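Local coordinates for N-terminal acetyltransferase-like protein (Chaetomium thermophilum, PDB 5NNP) that probably acts as the TPR-type auxiliary subunit of an N-terminal acetyltransferase A complex, supporting transfer of acetyl groups to the N termini of other proteins, at residues A275-Y280 with R295-F300; E240-Y245 with K260-A265; V224-A229 with R246-R251. All coordinates share one frame; numbering follows the deposited sequence.

Contact 1: A275-Y280 with R295-F300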
loop_
_atom_site.group_PDB
_atom_site.type_symbol
_atom_site.label_atom_id
_atom_site.label_comp_id
_atom_site.label_asym_id
_atom_site.label_seq_id
_atom_site.Cartn_x
_atom_site.Cartn_y
_atom_site.Cartn_z
ATOM N N ALA A 275 -30.875 20.585 -12.255
ATOM C CA ALA A 275 -31.419 19.828 -11.124
ATOM C C ALA A 275 -30.304 19.266 -10.256
ATOM O O ALA A 275 -30.468 19.102 -9.048
ATOM C CB ALA A 275 -32.312 18.707 -11.606
ATOM N N GLN A 276 -29.174 18.961 -10.883
ATOM C CA GLN A 276 -28.015 18.471 -10.165
ATOM C C GLN A 276 -27.333 19.576 -9.371
ATOM O O GLN A 276 -26.881 19.360 -8.245
ATOM C CB GLN A 276 -27.003 17.859 -11.124
ATOM C CG GLN A 276 -27.520 16.786 -12.038
ATOM C CD GLN A 276 -26.375 16.016 -12.652
ATOM O OE1 GLN A 276 -25.595 15.388 -11.941
ATOM N NE2 GLN A 276 -26.245 16.085 -13.971
ATOM N N LYS A 277 -27.218 20.754 -9.968
ATOM C CA LYS A 277 -26.486 21.816 -9.305
ATOM C C LYS A 277 -27.194 22.235 -8.028
ATOM O O LYS A 277 -26.553 22.663 -7.065
ATOM C CB LYS A 277 -26.302 23.029 -10.214
ATOM C CG LYS A 277 -25.394 24.084 -9.582
ATOM C CD LYS A 277 -24.996 25.165 -10.553
ATOM C CE LYS A 277 -24.182 26.232 -9.853
ATOM N NZ LYS A 277 -22.912 25.675 -9.320
ATOM N N ALA A 278 -28.519 22.113 -8.033
ATOM C CA ALA A 278 -29.333 22.465 -6.876
ATOM C C ALA A 278 -28.909 21.653 -5.647
ATOM O O ALA A 278 -28.741 22.187 -4.546
ATOM C CB ALA A 278 -30.805 22.242 -7.184
ATOM N N VAL A 279 -28.737 20.353 -5.842
ATOM C CA VAL A 279 -28.223 19.512 -4.781
ATOM C C VAL A 279 -26.877 20.053 -4.285
ATOM O O VAL A 279 -26.671 20.225 -3.087
ATOM C CB VAL A 279 -28.045 18.057 -5.247
ATOM C CG1 VAL A 279 -27.534 17.198 -4.107
ATOM C CG2 VAL A 279 -29.344 17.511 -5.790
ATOM N N TYR A 280 -25.965 20.323 -5.213
ATOM C CA TYR A 280 -24.632 20.805 -4.845
ATOM C C TYR A 280 -24.662 22.185 -4.200
ATOM O O TYR A 280 -23.965 22.433 -3.220
ATOM C CB TYR A 280 -23.717 20.828 -6.064
ATOM C CG TYR A 280 -23.310 19.454 -6.511
ATOM C CD1 TYR A 280 -24.044 18.770 -7.477
ATOM C CD2 TYR A 280 -22.212 18.818 -5.947
ATOM C CE1 TYR A 280 -23.677 17.497 -7.882
ATOM C CE2 TYR A 280 -21.836 17.552 -6.347
ATOM C CZ TYR A 280 -22.572 16.897 -7.315
ATOM O OH TYR A 280 -22.202 15.636 -7.720
ATOM N N ARG A 295 -16.786 22.763 -6.613
ATOM C CA ARG A 295 -15.925 22.325 -7.716
ATOM C C ARG A 295 -16.545 21.237 -8.586
ATOM O O ARG A 295 -16.386 21.245 -9.809
ATOM C CB ARG A 295 -14.593 21.809 -7.172
ATOM C CG ARG A 295 -13.645 21.343 -8.255
ATOM C CD ARG A 295 -12.469 20.592 -7.656
ATOM N NE ARG A 295 -12.758 19.180 -7.379
ATOM C CZ ARG A 295 -13.144 18.693 -6.199
ATOM N NH1 ARG A 295 -13.377 17.392 -6.061
ATOM N NH2 ARG A 295 -13.301 19.496 -5.154
ATOM N N LEU A 296 -17.232 20.299 -7.938
ATOM C CA LEU A 296 -17.793 19.122 -8.595
ATOM C C LEU A 296 -18.752 19.448 -9.751
ATOM O O LEU A 296 -18.653 18.830 -10.810
ATOM C CB LEU A 296 -18.484 18.232 -7.552
ATOM C CG LEU A 296 -17.462 17.419 -6.749
ATOM C CD1 LEU A 296 -18.063 16.679 -5.555
ATOM C CD2 LEU A 296 -16.757 16.447 -7.672
ATOM N N PRO A 297 -19.666 20.424 -9.563
ATOM C CA PRO A 297 -20.587 20.868 -10.627
ATOM C C PRO A 297 -19.905 21.253 -11.938
ATOM O O PRO A 297 -20.583 21.365 -12.959
ATOM C CB PRO A 297 -21.263 22.093 -10.011
ATOM C CG PRO A 297 -21.256 21.807 -8.542
ATOM C CD PRO A 297 -19.964 21.086 -8.278
ATOM N N LEU A 298 -18.594 21.462 -11.915
ATOM C CA LEU A 298 -17.878 21.786 -13.141
ATOM C C LEU A 298 -17.658 20.536 -13.977
ATOM O O LEU A 298 -17.170 20.615 -15.099
ATOM C CB LEU A 298 -16.529 22.451 -12.836
ATOM C CG LEU A 298 -16.521 23.746 -12.015
ATOM C CD1 LEU A 298 -15.089 24.148 -11.643
ATOM C CD2 LEU A 298 -17.256 24.876 -12.731
ATOM N N ASN A 299 -18.009 19.377 -13.430
ATOM C CA ASN A 299 -17.864 18.131 -14.177
ATOM C C ASN A 299 -18.961 17.955 -15.226
ATOM O O ASN A 299 -18.691 17.518 -16.341
ATOM C CB ASN A 299 -17.845 16.934 -13.231
ATOM C CG ASN A 299 -16.556 16.838 -12.452
ATOM O OD1 ASN A 299 -15.514 17.300 -12.916
ATOM N ND2 ASN A 299 -16.613 16.243 -11.259
ATOM N N PHE A 300 -20.191 18.321 -14.872
ATOM C CA PHE A 300 -21.340 18.116 -15.756
ATOM C C PHE A 300 -21.919 19.424 -16.284
ATOM O O PHE A 300 -22.731 19.419 -17.211
ATOM C CB PHE A 300 -22.430 17.348 -15.025
ATOM C CG PHE A 300 -22.861 18.000 -13.744
ATOM C CD1 PHE A 300 -23.851 18.974 -13.742
ATOM C CD2 PHE A 300 -22.264 17.652 -12.541
ATOM C CE1 PHE A 300 -24.245 19.582 -12.557
ATOM C CE2 PHE A 300 -22.657 18.259 -11.348
ATOM C CZ PHE A 300 -23.645 19.227 -11.360
#

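Contact 2: E240-Y245 with K260-A265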
loop_
_atom_site.group_PDB
_atom_site.type_symbol
_atom_site.label_atom_id
_atom_site.label_comp_id
_atom_site.label_asym_id
_atom_site.label_seq_id
_atom_site.Cartn_x
_atom_site.Cartn_y
_atom_site.Cartn_z
ATOM N N GLU A 240 -35.260 6.199 1.228
ATOM C CA GLU A 240 -34.449 5.927 2.403
ATOM C C GLU A 240 -32.953 6.058 2.110
ATOM O O GLU A 240 -32.192 6.537 2.954
ATOM C CB GLU A 240 -34.759 4.533 2.941
ATOM C CG GLU A 240 -36.238 4.291 3.221
ATOM C CD GLU A 240 -36.579 2.806 3.290
ATOM O OE1 GLU A 240 -36.879 2.219 2.229
ATOM O OE2 GLU A 240 -36.535 2.218 4.394
ATOM N N ALA A 241 -32.528 5.628 0.923
ATOM C CA ALA A 241 -31.116 5.736 0.566
ATOM C C ALA A 241 -30.739 7.199 0.423
ATOM O O ALA A 241 -29.632 7.601 0.772
ATOM C CB ALA A 241 -30.814 4.981 -0.711
ATOM N N ALA A 242 -31.677 7.990 -0.090
ATOM C CA ALA A 242 -31.498 9.428 -0.204
ATOM C C ALA A 242 -31.182 10.009 1.157
ATOM O O ALA A 242 -30.198 10.726 1.320
ATOM C CB ALA A 242 -32.736 10.079 -0.788
ATOM N N LYS A 243 -32.004 9.676 2.142
ATOM C CA LYS A 243 -31.785 10.177 3.491
ATOM C C LYS A 243 -30.432 9.734 4.045
ATOM O O LYS A 243 -29.784 10.464 4.801
ATOM C CB LYS A 243 -32.909 9.729 4.427
ATOM C CG LYS A 243 -32.768 10.284 5.837
ATOM C CD LYS A 243 -34.006 10.059 6.684
ATOM C CE LYS A 243 -33.920 10.860 7.979
ATOM N NZ LYS A 243 -35.138 10.680 8.819
ATOM N N ALA A 244 -30.000 8.542 3.646
ATOM C CA ALA A 244 -28.760 7.965 4.150
ATOM C C ALA A 244 -27.533 8.655 3.582
ATOM O O ALA A 244 -26.557 8.886 4.295
ATOM C CB ALA A 244 -28.712 6.475 3.843
ATOM N N TYR A 245 -27.582 8.978 2.296
ATOM C CA TYR A 245 -26.474 9.665 1.647
ATOM C C TYR A 245 -26.377 11.115 2.121
ATOM O O TYR A 245 -25.275 11.678 2.207
ATOM C CB TYR A 245 -26.612 9.592 0.127
ATOM C CG TYR A 245 -26.147 8.270 -0.430
ATOM C CD1 TYR A 245 -24.809 7.882 -0.325
ATOM C CD2 TYR A 245 -27.040 7.392 -1.034
ATOM C CE1 TYR A 245 -24.366 6.652 -0.822
ATOM C CE2 TYR A 245 -26.609 6.163 -1.536
ATOM C CZ TYR A 245 -25.270 5.803 -1.425
ATOM O OH TYR A 245 -24.835 4.604 -1.929
ATOM N N LYS A 260 -22.928 11.262 -5.650
ATOM C CA LYS A 260 -23.418 10.323 -6.655
ATOM C C LYS A 260 -24.604 9.535 -6.110
ATOM O O LYS A 260 -25.667 9.494 -6.734
ATOM C CB LYS A 260 -22.313 9.366 -7.110
ATOM C CG LYS A 260 -21.273 10.015 -8.003
ATOM C CD LYS A 260 -20.215 9.034 -8.466
ATOM C CE LYS A 260 -19.219 9.711 -9.396
ATOM N NZ LYS A 260 -18.278 8.723 -9.995
ATOM N N GLY A 261 -24.418 8.941 -4.931
ATOM C CA GLY A 261 -25.467 8.213 -4.246
ATOM C C GLY A 261 -26.746 9.006 -4.043
ATOM O O GLY A 261 -27.826 8.522 -4.377
ATOM N N LEU A 262 -26.635 10.215 -3.497
ATOM C CA LEU A 262 -27.806 11.065 -3.282
ATOM C C LEU A 262 -28.528 11.303 -4.589
ATOM O O LEU A 262 -29.737 11.067 -4.714
ATOM C CB LEU A 262 -27.412 12.414 -2.669
ATOM C CG LEU A 262 -28.577 13.384 -2.438
ATOM C CD1 LEU A 262 -29.636 12.755 -1.516
ATOM C CD2 LEU A 262 -28.098 14.723 -1.874
ATOM N N ILE A 263 -27.766 11.774 -5.566
ATOM C CA ILE A 263 -28.318 12.165 -6.850
ATOM C C ILE A 263 -29.016 10.997 -7.564
ATOM O O ILE A 263 -30.083 11.165 -8.166
ATOM C CB ILE A 263 -27.217 12.764 -7.726
ATOM C CG1 ILE A 263 -26.913 14.184 -7.234
ATOM C CG2 ILE A 263 -27.632 12.764 -9.180
ATOM C CD1 ILE A 263 -25.602 14.737 -7.720
ATOM N N SER A 264 -28.432 9.811 -7.475
ATOM C CA SER A 264 -29.100 8.624 -7.986
ATOM C C SER A 264 -30.405 8.354 -7.229
ATOM O O SER A 264 -31.435 8.051 -7.828
ATOM C CB SER A 264 -28.186 7.413 -7.887
ATOM O OG SER A 264 -28.802 6.296 -8.494
ATOM N N ALA A 265 -30.356 8.483 -5.910
ATOM C CA ALA A 265 -31.508 8.162 -5.071
ATOM C C ALA A 265 -32.688 9.104 -5.313
ATOM O O ALA A 265 -33.841 8.745 -5.068
ATOM C CB ALA A 265 -31.109 8.192 -3.598
#

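Contact 3: V224-A229 with R246-R251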
loop_
_atom_site.group_PDB
_atom_site.type_symbol
_atom_site.label_atom_id
_atom_site.label_comp_id
_atom_site.label_asym_id
_atom_site.label_seq_id
_atom_site.Cartn_x
_atom_site.Cartn_y
_atom_site.Cartn_z
ATOM N N VAL A 224 -21.319 1.969 9.953
ATOM C CA VAL A 224 -22.757 1.756 10.030
ATOM C C VAL A 224 -23.441 2.632 8.985
ATOM O O VAL A 224 -24.360 2.202 8.294
ATOM C CB VAL A 224 -23.319 2.067 11.436
ATOM C CG1 VAL A 224 -24.844 2.126 11.416
ATOM C CG2 VAL A 224 -22.867 1.033 12.438
ATOM N N MET A 225 -22.971 3.860 8.847
ATOM C CA MET A 225 -23.629 4.791 7.944
ATOM C C MET A 225 -23.415 4.425 6.485
ATOM O O MET A 225 -24.324 4.584 5.671
ATOM C CB MET A 225 -23.143 6.212 8.208
ATOM C CG MET A 225 -23.634 6.766 9.521
ATOM S SD MET A 225 -23.043 8.441 9.797
ATOM C CE MET A 225 -23.562 8.632 11.516
ATOM N N GLU A 226 -22.221 3.938 6.156
ATOM C CA GLU A 226 -21.926 3.578 4.774
ATOM C C GLU A 226 -22.587 2.257 4.374
ATOM O O GLU A 226 -23.119 2.141 3.266
ATOM C CB GLU A 226 -20.416 3.524 4.547
ATOM C CG GLU A 226 -19.794 4.908 4.365
ATOM C CD GLU A 226 -18.378 4.858 3.843
ATOM O OE1 GLU A 226 -17.732 3.797 3.989
ATOM O OE2 GLU A 226 -17.909 5.884 3.290
ATOM N N LEU A 227 -22.577 1.281 5.281
ATOM C CA LEU A 227 -23.284 0.021 5.051
ATOM C C LEU A 227 -24.787 0.263 4.861
ATOM O O LEU A 227 -25.409 -0.296 3.950
ATOM C CB LEU A 227 -23.037 -0.960 6.203
ATOM C CG LEU A 227 -21.613 -1.503 6.330
ATOM C CD1 LEU A 227 -21.466 -2.308 7.601
ATOM C CD2 LEU A 227 -21.258 -2.364 5.146
ATOM N N ARG A 228 -25.370 1.111 5.703
ATOM C CA ARG A 228 -26.795 1.395 5.576
ATOM C C ARG A 228 -27.124 1.966 4.186
ATOM O O ARG A 228 -28.074 1.525 3.538
ATOM C CB ARG A 228 -27.267 2.348 6.684
ATOM C CG ARG A 228 -28.719 2.811 6.543
ATOM C CD ARG A 228 -29.389 3.112 7.890
ATOM N NE ARG A 228 -28.648 4.086 8.677
ATOM C CZ ARG A 228 -28.298 3.911 9.947
ATOM N NH1 ARG A 228 -28.642 2.804 10.580
ATOM N NH2 ARG A 228 -27.600 4.851 10.581
ATOM N N ALA A 229 -26.333 2.925 3.711
ATOM C CA ALA A 229 -26.634 3.553 2.426
ATOM C C ALA A 229 -26.437 2.572 1.285
ATOM O O ALA A 229 -27.273 2.469 0.388
ATOM C CB ALA A 229 -25.773 4.796 2.206
ATOM N N ARG A 246 -27.522 11.703 2.462
ATOM C CA ARG A 246 -27.522 13.028 3.059
ATOM C C ARG A 246 -26.801 13.015 4.406
ATOM O O ARG A 246 -26.020 13.922 4.704
ATOM C CB ARG A 246 -28.945 13.554 3.222
ATOM C CG ARG A 246 -29.553 14.023 1.929
ATOM C CD ARG A 246 -30.827 14.797 2.155
ATOM N NE ARG A 246 -31.028 15.749 1.064
ATOM C CZ ARG A 246 -31.768 15.514 -0.011
ATOM N NH1 ARG A 246 -32.406 14.355 -0.134
ATOM N NH2 ARG A 246 -31.876 16.440 -0.953
ATOM N N ALA A 247 -27.059 11.986 5.212
ATOM C CA ALA A 247 -26.364 11.815 6.491
ATOM C C ALA A 247 -24.843 11.762 6.321
ATOM O O ALA A 247 -24.098 12.383 7.090
ATOM C CB ALA A 247 -26.850 10.565 7.188
ATOM N N LEU A 248 -24.392 11.030 5.304
ATOM C CA LEU A 248 -22.967 10.896 5.037
ATOM C C LEU A 248 -22.379 12.209 4.526
ATOM O O LEU A 248 -21.231 12.552 4.844
ATOM C CB LEU A 248 -22.710 9.768 4.035
ATOM C CG LEU A 248 -22.853 8.348 4.602
ATOM C CD1 LEU A 248 -23.100 7.331 3.492
ATOM C CD2 LEU A 248 -21.616 7.954 5.422
ATOM N N LEU A 249 -23.169 12.953 3.752
ATOM C CA LEU A 249 -22.685 14.206 3.181
ATOM C C LEU A 249 -22.464 15.215 4.285
ATOM O O LEU A 249 -21.463 15.939 4.287
ATOM C CB LEU A 249 -23.664 14.771 2.152
ATOM C CG LEU A 249 -23.576 14.228 0.727
ATOM C CD1 LEU A 249 -24.758 14.717 -0.079
ATOM C CD2 LEU A 249 -22.263 14.647 0.080
ATOM N N ASP A 250 -23.411 15.256 5.220
ATOM C CA ASP A 250 -23.309 16.137 6.369
ATOM C C ASP A 250 -22.073 15.795 7.204
ATOM O O ASP A 250 -21.501 16.665 7.846
ATOM C CB ASP A 250 -24.582 16.059 7.213
ATOM C CG ASP A 250 -25.746 16.799 6.584
ATOM O OD1 ASP A 250 -25.547 17.951 6.151
ATOM O OD2 ASP A 250 -26.864 16.238 6.519
ATOM N N ARG A 251 -21.669 14.527 7.191
ATOM C CA ARG A 251 -20.491 14.066 7.929
ATOM C C ARG A 251 -19.194 14.425 7.193
ATOM O O ARG A 251 -18.170 14.716 7.805
ATOM C CB ARG A 251 -20.572 12.548 8.155
ATOM C CG ARG A 251 -19.432 11.915 8.996
ATOM C CD ARG A 251 -19.482 10.379 8.904
ATOM N NE ARG A 251 -18.523 9.706 9.779
ATOM C CZ ARG A 251 -18.648 9.624 11.106
ATOM N NH1 ARG A 251 -19.680 10.190 11.713
ATOM N NH2 ARG A 251 -17.736 8.987 11.834
#

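Contact 1: A275-Y280 with R295-F300
Tyr280 and Gln276, one turn apart on helix 273-286, hold Phe300, Pro297 and Leu296 against one face of that helix. The setting is an alpha-alpha solenoid of the tetratricopeptide type, and the second partner is the stretch that follows helix 292-295 and leads to helix 303-320, with helical backbone angles from Leu296 to Asn299. No hydrogen bond crosses between the two, so the join depends on the fit of side chains. The closely packed part centres on the Tyr280 side chain. CB meets Pro297 CG at 3.6 Å, and on the ring CE2 lies 3.6 Å from Leu296 CB, the leucine crossing the tyrosine at about a right angle. At CE1 the same ring comes within 3.7 Å of Phe300 CE2, with the two planes inclined by 39°. Tyr259 of helix 256-265 stacks on Tyr280 and also touches Leu296, which closes this part inside the fold. The other side, at Lys277, is looser. This partly exposed residue sends out an extended chain that bends only at its last torsion, and its NZ reaches Pro297 CB at 4.0 Å without a polar partner on segment 295-300; it has a long, weak ion pair with Asp281 and packs on Thr309. The Phe300 ring, by contrast, belongs to the packed part and is met on both faces. The Gln276 amide lies stacked on it with the planes 16° apart, and Gln276 CB approaches Phe300 CE1 to 3.6 Å. Gln276 OE1 stands 4.0 Å above the ring plane, over its centre, while Pro297 O lies 3.9 Å from the plane on the opposite face.

Contact 2: E240-Y245 with K260-A265
Tyr245 has CG anti to its own carbonyl carbon (chi1 -80°), which puts CG on the side of Gly261 and Leu262; Leu262, across from it, has CG anti to the backbone N, and its second torsion (chi2 58°) then sets CD1 beside Ala242 O. Gly261, without a side chain, brings its CA over the centre of the Tyr245 ring, 3.5 Å above the plane, in a CH-pi contact. The ring's CD2 lies 3.4 Å from Gly261 C; the peptide carbon thus lies over the same face as CA. Beside it, Tyr245 CB rests 4.1 Å from Leu262 CB. The two segments belong to successive helices, 238-251 and 256-265, antiparallel neighbours in the TPR-type solenoid; their local axes run at 155° and approach to 8.3 Å. Such closeness goes with the small residues at the far end, where Ala265 CB lies 3.8 Å from Ala242 CB and also touches the Ala242 backbone. An alanine in place of Tyr245 would keep CB against Leu262 but take the ring from Gly261 CA, and a gap would probably open between the helices. Leu262 CD1 reaches 3.5 Å from Ala242 O, and the same side chain also packs on Val279 and Tyr283 of helix 273-286.

Contact 3: V224-A229 with R246-R251
Met225 meets Leu248 through its CB, 3.6 Å from Leu248 CD2, where helix 221-234 packs against helix 238-251, its antiparallel neighbour in the TPR-type solenoid; the local axes are 147° apart and no closer than 10.0 Å. Beyond CG the methionine chain is extended, and it crosses the Arg251 side chain at about a right angle, with Met225 SD 4.2 Å from Arg251 CD. Its methyl, CE, approaches the guanidinium obliquely. At Glu226 the aliphatic part does the packing: CG lies 3.7 Å from Leu248 CD2, while the carboxylate goes to other partners, OE2 to the hydroxyl of Tyr258 and OE1 to a bound glycerol that probably comes from the crystallisation liquor. One turn after Met225, Ala229 CB rests 3.9 Å from Leu248 CD1, a methyl that also sits against the Met225 carbonyl oxygen. Arg251, extended from CG to NE, carries its guanidinium past the methionine to an acidic side chain on the chain of another protein. The chemistry thus implies an apolar grip around Leu248, bordered by charged groups whose polar ends are committed outside this helix pair.

In the fold
Read in chain order, the three contacts show how a helical solenoid is built from neighbour to neighbour. Contacts 3 and 2 share helix 238-251 and lie side by side, meeting where Ala244 and Tyr245 touch Ala229; contact 2 then hands on to contact 1 through Leu262 and Ile263, which pack on Val279 and Tyr280. Contact 1 is the most buried and joins a helix to the stretch before helix 303-320 with aromatic rings and a proline. The other two are partly buried helix pairs, contact 2 drawn close by glycine and alanine, contact 3 wider and filled by leucine and methionine. Lys243, exposed on helix 238-251, and Arg251 reach acidic side chains on another protein's chain.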